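Uncharacterized protein PA2218 (Pseudomonas aeruginosa, PDB 2HDW) is of unknown function but has an alpha/beta-hydrolase fold and is probably a hydrolase, resembling Escherichia coli YcjY and the S15 family of peptidases. Local coordinates at residues 222-234 against 284-296. Sequence-based numbering, arbitrary orientation.
Sequences QRTRTLEQLGQQR and WTMTTPLSFMNMP
Segment 222-234 of helix 220-240 comes nearest segment 284-296 at Leu230 and Thr287, whose CA atoms lie 6.0 Å apart, where a type I beta turn, Thr285 to Thr288, leads into the short, weakly bonded helix 289-292. Both elements belong to the long, strand-free excursion between strands 197-201 and 309-314 of this alpha/beta-hydrolase fold, and they pack together at the periphery of the chain, beside helix 206-212. Met293 and Leu230, both buried, form the middle of the seam. With CG anti to its carbonyl carbon (chi1 -63°) and the chain bent at the thioether, Met293 sets SD 3.9 Å from Leu227 CD2 and 4.0 Å from Leu230 CD1, while its methyl CE touches Thr226 CG2, the two side chains crossing at about a right angle. Leu230 and Leu290 lie alongside each other, pointing opposite ways, CD1 of the first 3.6 Å from CD2 of the second; the other methyl of Leu230, CD2, rests against Met286 O. Farther along the helix, Gln233 crosses Met286 nearly at right angles, its amide OE1 3.6 Å from the Met286 sulfur SD, while its NE2 is held by Asp237 one turn on. Thr287 CG2 fits between the CG atoms of Gln233 and Arg234, 4.0 Å from each. At the 223 end the contact turns polar: extended from CG to NE, Arg223 reaches past Met293 and holds one carbonyl oxygen end-on with NH1 and NH2. Met293 O lies in the guanidinium plane, taking a bent bond from NH1 along a lone pair (3.1 Å, 136° at the hydrogen) and a straighter one from NH2 at 2.7 Å, tilted 37° out of the carbonyl plane.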
loop_
_atom_site.group_PDB
_atom_site.type_symbol
_atom_site.label_atom_id
_atom_site.label_comp_id
_atom_site.label_asym_id
_atom_site.label_seq_id
_atom_site.Cartn_x
_atom_site.Cartn_y
_atom_site.Cartn_z
ATOM N N GLN A 222 15.138 -23.524 -6.058
ATOM C CA GLN A 222 15.425 -22.130 -6.360
ATOM C C GLN A 222 15.234 -21.266 -5.113
ATOM O O GLN A 222 16.002 -20.334 -4.875
ATOM C CB GLN A 222 14.514 -21.660 -7.498
ATOM C CG GLN A 222 14.622 -22.563 -8.732
ATOM C CD GLN A 222 13.748 -22.124 -9.894
ATOM O OE1 GLN A 222 12.514 -22.084 -9.790
ATOM N NE2 GLN A 222 14.386 -21.798 -11.018
ATOM N N ARG A 223 14.217 -21.584 -4.314
ATOM C CA ARG A 223 13.947 -20.841 -3.082
ATOM C C ARG A 223 15.112 -21.037 -2.119
ATOM O O ARG A 223 15.586 -20.088 -1.496
ATOM C CB ARG A 223 12.654 -21.340 -2.427
ATOM C CG ARG A 223 12.382 -20.743 -1.039
ATOM C CD ARG A 223 11.163 -21.382 -0.365
ATOM N NE ARG A 223 11.129 -21.097 1.074
ATOM C CZ ARG A 223 10.476 -20.083 1.636
ATOM N NH1 ARG A 223 9.772 -19.236 0.892
ATOM N NH2 ARG A 223 10.559 -19.896 2.952
ATOM N N THR A 224 15.562 -22.282 -2.002
ATOM C CA THR A 224 16.671 -22.626 -1.121
ATOM C C THR A 224 17.939 -21.901 -1.562
ATOM O O THR A 224 18.704 -21.402 -0.737
ATOM C CB THR A 224 16.916 -24.148 -1.133
ATOM O OG1 THR A 224 15.736 -24.818 -0.670
ATOM C CG2 THR A 224 18.095 -24.516 -0.234
ATOM N N ARG A 225 18.150 -21.846 -2.872
ATOM C CA ARG A 225 19.313 -21.178 -3.444
ATOM C C ARG A 225 19.275 -19.694 -3.066
ATOM O O ARG A 225 20.288 -19.118 -2.676
ATOM C CB ARG A 225 19.285 -21.340 -4.965
ATOM C CG ARG A 225 20.471 -20.766 -5.715
ATOM C CD ARG A 225 20.059 -20.470 -7.157
ATOM N NE ARG A 225 19.271 -21.569 -7.718
ATOM C CZ ARG A 225 18.331 -21.426 -8.650
ATOM N NH1 ARG A 225 18.048 -20.225 -9.140
ATOM N NH2 ARG A 225 17.664 -22.486 -9.087
ATOM N N THR A 226 18.100 -19.079 -3.182
ATOM C CA THR A 226 17.941 -17.668 -2.845
ATOM C C THR A 226 18.233 -17.425 -1.362
ATOM O O THR A 226 18.927 -16.473 -1.005
ATOM C CB THR A 226 16.507 -17.178 -3.170
ATOM O OG1 THR A 226 16.291 -17.263 -4.583
ATOM C CG2 THR A 226 16.312 -15.725 -2.725
ATOM N N LEU A 227 17.706 -18.291 -0.501
ATOM C CA LEU A 227 17.928 -18.155 0.931
ATOM C C LEU A 227 19.408 -18.316 1.277
ATOM O O LEU A 227 19.943 -17.589 2.121
ATOM C CB LEU A 227 17.082 -19.180 1.686
ATOM C CG LEU A 227 15.574 -18.934 1.588
ATOM C CD1 LEU A 227 14.823 -20.064 2.289
ATOM C CD2 LEU A 227 15.231 -17.573 2.214
ATOM N N GLU A 228 20.078 -19.256 0.616
ATOM C CA GLU A 228 21.494 -19.463 0.867
ATOM C C GLU A 228 22.251 -18.186 0.531
ATOM O O GLU A 228 23.144 -17.777 1.271
ATOM C CB GLU A 228 22.031 -20.626 0.028
ATOM C CG GLU A 228 21.424 -21.970 0.396
ATOM C CD GLU A 228 21.950 -23.104 -0.461
ATOM O OE1 GLU A 228 22.359 -22.838 -1.612
ATOM O OE2 GLU A 228 21.938 -24.262 0.013
ATOM N N GLN A 229 21.886 -17.560 -0.585
ATOM C CA GLN A 229 22.526 -16.321 -1.020
ATOM C C GLN A 229 22.262 -15.195 -0.028
ATOM O O GLN A 229 23.147 -14.394 0.259
ATOM C CB GLN A 229 22.002 -15.905 -2.399
ATOM C CG GLN A 229 22.303 -16.882 -3.516
ATOM C CD GLN A 229 21.684 -16.458 -4.836
ATOM O OE1 GLN A 229 20.459 -16.423 -4.982
ATOM N NE2 GLN A 229 22.529 -16.126 -5.806
ATOM N N LEU A 230 21.035 -15.124 0.481
ATOM C CA LEU A 230 20.684 -14.087 1.446
ATOM C C LEU A 230 21.560 -14.246 2.683
ATOM O O LEU A 230 22.005 -13.259 3.260
ATOM C CB LEU A 230 19.195 -14.178 1.814
ATOM C CG LEU A 230 18.258 -13.808 0.653
ATOM C CD1 LEU A 230 16.809 -14.107 1.003
ATOM C CD2 LEU A 230 18.441 -12.335 0.323
ATOM N N GLY A 231 21.809 -15.494 3.079
ATOM C CA GLY A 231 22.662 -15.748 4.226
ATOM C C GLY A 231 24.044 -15.160 3.985
ATOM O O GLY A 231 24.626 -14.527 4.869
ATOM N N GLN A 232 24.584 -15.368 2.786
ATOM C CA GLN A 232 25.899 -14.821 2.451
ATOM C C GLN A 232 25.852 -13.293 2.521
ATOM O O GLN A 232 26.812 -12.647 2.946
ATOM C CB GLN A 232 26.321 -15.229 1.030
ATOM C CG GLN A 232 26.681 -16.693 0.826
ATOM C CD GLN A 232 27.897 -17.125 1.627
ATOM O OE1 GLN A 232 28.732 -16.302 2.004
ATOM N NE2 GLN A 232 28.009 -18.423 1.876
ATOM N N GLN A 233 24.729 -12.716 2.103
ATOM C CA GLN A 233 24.597 -11.262 2.106
ATOM C C GLN A 233 24.575 -10.715 3.527
ATOM O O GLN A 233 25.127 -9.641 3.790
ATOM C CB GLN A 233 23.335 -10.826 1.353
ATOM C CG GLN A 233 23.293 -9.329 1.045
ATOM C CD GLN A 233 24.535 -8.858 0.298
ATOM O OE1 GLN A 233 24.953 -9.484 -0.672
ATOM N NE2 GLN A 233 25.122 -7.749 0.741
ATOM N N ARG A 234 23.947 -11.448 4.448
ATOM C CA ARG A 234 23.911 -11.005 5.837
ATOM C C ARG A 234 25.342 -10.854 6.351
ATOM O O ARG A 234 25.646 -9.906 7.067
ATOM C CB ARG A 234 23.157 -12.001 6.727
ATOM C CG ARG A 234 21.647 -12.025 6.538
ATOM C CD ARG A 234 20.972 -12.693 7.742
ATOM N NE ARG A 234 21.058 -11.850 8.930
ATOM C CZ ARG A 234 20.010 -11.423 9.630
ATOM N NH1 ARG A 234 18.780 -11.765 9.273
ATOM N NH2 ARG A 234 20.190 -10.614 10.665
ATOM N N TRP A 284 14.968 -1.822 -2.158
ATOM C CA TRP A 284 14.931 -2.286 -0.780
ATOM C C TRP A 284 16.320 -2.840 -0.504
ATOM O O TRP A 284 17.110 -3.049 -1.433
ATOM C CB TRP A 284 13.936 -3.432 -0.602
ATOM C CG TRP A 284 12.519 -3.093 -0.949
ATOM C CD1 TRP A 284 11.822 -3.508 -2.045
ATOM C CD2 TRP A 284 11.619 -2.284 -0.182
ATOM N NE1 TRP A 284 10.541 -3.011 -2.011
ATOM C CE2 TRP A 284 10.389 -2.256 -0.877
ATOM C CE3 TRP A 284 11.732 -1.580 1.026
ATOM C CZ2 TRP A 284 9.276 -1.549 -0.405
ATOM C CZ3 TRP A 284 10.623 -0.876 1.495
ATOM C CH2 TRP A 284 9.412 -0.868 0.778
ATOM N N THR A 285 16.610 -3.082 0.764
ATOM C CA THR A 285 17.892 -3.665 1.141
ATOM C C THR A 285 17.873 -5.056 0.532
ATOM O O THR A 285 16.797 -5.626 0.321
ATOM C CB THR A 285 18.002 -3.820 2.657
ATOM O OG1 THR A 285 16.902 -4.616 3.123
ATOM C CG2 THR A 285 17.977 -2.460 3.338
ATOM N N MET A 286 19.051 -5.603 0.248
ATOM C CA MET A 286 19.138 -6.934 -0.336
ATOM C C MET A 286 18.525 -8.005 0.566
ATOM O O MET A 286 17.971 -8.981 0.076
ATOM C CB MET A 286 20.602 -7.287 -0.653
ATOM C CG MET A 286 21.167 -6.576 -1.895
ATOM S SD MET A 286 22.845 -7.113 -2.344
ATOM C CE MET A 286 22.471 -8.628 -3.174
ATOM N N THR A 287 18.590 -7.828 1.882
ATOM C CA THR A 287 18.030 -8.846 2.771
ATOM C C THR A 287 16.559 -8.671 3.185
ATOM O O THR A 287 16.042 -9.441 4.000
ATOM C CB THR A 287 18.920 -9.023 4.030
ATOM O OG1 THR A 287 19.126 -7.758 4.675
ATOM C CG2 THR A 287 20.273 -9.602 3.628
ATOM N N THR A 288 15.874 -7.687 2.607
ATOM C CA THR A 288 14.464 -7.451 2.938
ATOM C C THR A 288 13.559 -8.682 2.780
ATOM O O THR A 288 12.695 -8.931 3.619
ATOM C CB THR A 288 13.879 -6.282 2.092
ATOM O OG1 THR A 288 14.239 -5.030 2.696
ATOM C CG2 THR A 288 12.356 -6.376 1.999
ATOM N N PRO A 289 13.744 -9.467 1.706
ATOM C CA PRO A 289 12.917 -10.661 1.480
ATOM C C PRO A 289 12.866 -11.712 2.603
ATOM O O PRO A 289 11.911 -12.473 2.691
ATOM C CB PRO A 289 13.500 -11.244 0.195
ATOM C CG PRO A 289 14.009 -10.024 -0.529
ATOM C CD PRO A 289 14.675 -9.259 0.580
ATOM N N LEU A 290 13.882 -11.762 3.455
ATOM C CA LEU A 290 13.902 -12.761 4.523
ATOM C C LEU A 290 12.628 -12.864 5.361
ATOM O O LEU A 290 12.181 -13.970 5.673
ATOM C CB LEU A 290 15.101 -12.529 5.440
ATOM C CG LEU A 290 16.457 -12.866 4.816
ATOM C CD1 LEU A 290 17.563 -12.357 5.709
ATOM C CD2 LEU A 290 16.573 -14.382 4.603
ATOM N N SER A 291 12.035 -11.734 5.729
ATOM C CA SER A 291 10.814 -11.784 6.536
ATOM C C SER A 291 9.618 -12.235 5.707
ATOM O O SER A 291 8.867 -13.118 6.124
ATOM C CB SER A 291 10.523 -10.419 7.177
ATOM O OG SER A 291 10.369 -9.412 6.195
ATOM N N PHE A 292 9.451 -11.630 4.529
ATOM C CA PHE A 292 8.346 -11.961 3.630
ATOM C C PHE A 292 8.343 -13.419 3.185
ATOM O O PHE A 292 7.284 -14.031 3.044
ATOM C CB PHE A 292 8.391 -11.053 2.394
ATOM C CG PHE A 292 8.024 -9.627 2.684
ATOM C CD1 PHE A 292 6.692 -9.218 2.655
ATOM C CD2 PHE A 292 9.009 -8.693 3.005
ATOM C CE1 PHE A 292 6.340 -7.899 2.943
ATOM C CE2 PHE A 292 8.673 -7.372 3.297
ATOM C CZ PHE A 292 7.333 -6.975 3.264
ATOM N N MET A 293 9.529 -13.972 2.969
ATOM C CA MET A 293 9.656 -15.356 2.523
ATOM C C MET A 293 9.384 -16.351 3.653
ATOM O O MET A 293 9.213 -17.550 3.405
ATOM C CB MET A 293 11.073 -15.604 1.958
ATOM C CG MET A 293 11.439 -14.788 0.702
ATOM S SD MET A 293 13.120 -15.138 0.033
ATOM C CE MET A 293 12.795 -16.607 -0.841
ATOM N N ASN A 294 9.303 -15.852 4.882
ATOM C CA ASN A 294 9.129 -16.721 6.048
ATOM C C ASN A 294 7.899 -16.468 6.930
ATOM O O ASN A 294 7.600 -17.267 7.824
ATOM C CB ASN A 294 10.403 -16.619 6.899
ATOM C CG ASN A 294 10.534 -17.738 7.912
ATOM O OD1 ASN A 294 10.294 -18.904 7.604
ATOM N ND2 ASN A 294 10.941 -17.389 9.125
ATOM N N MET A 295 7.177 -15.382 6.669
ATOM C CA MET A 295 6.006 -15.036 7.478
ATOM C C MET A 295 4.811 -14.639 6.608
ATOM O O MET A 295 4.631 -13.465 6.278
ATOM C CB MET A 295 6.358 -13.880 8.418
ATOM C CG MET A 295 5.995 -14.139 9.873
ATOM S SD MET A 295 6.972 -15.464 10.605
ATOM C CE MET A 295 8.041 -14.509 11.648
ATOM N N PRO A 296 3.972 -15.616 6.234
ATOM C CA PRO A 296 2.819 -15.282 5.398
ATOM C C PRO A 296 1.765 -14.413 6.068
ATOM O O PRO A 296 1.607 -14.417 7.293
ATOM C CB PRO A 296 2.275 -16.651 4.995
ATOM C CG PRO A 296 2.651 -17.517 6.143
ATOM C CD PRO A 296 4.054 -17.069 6.464
#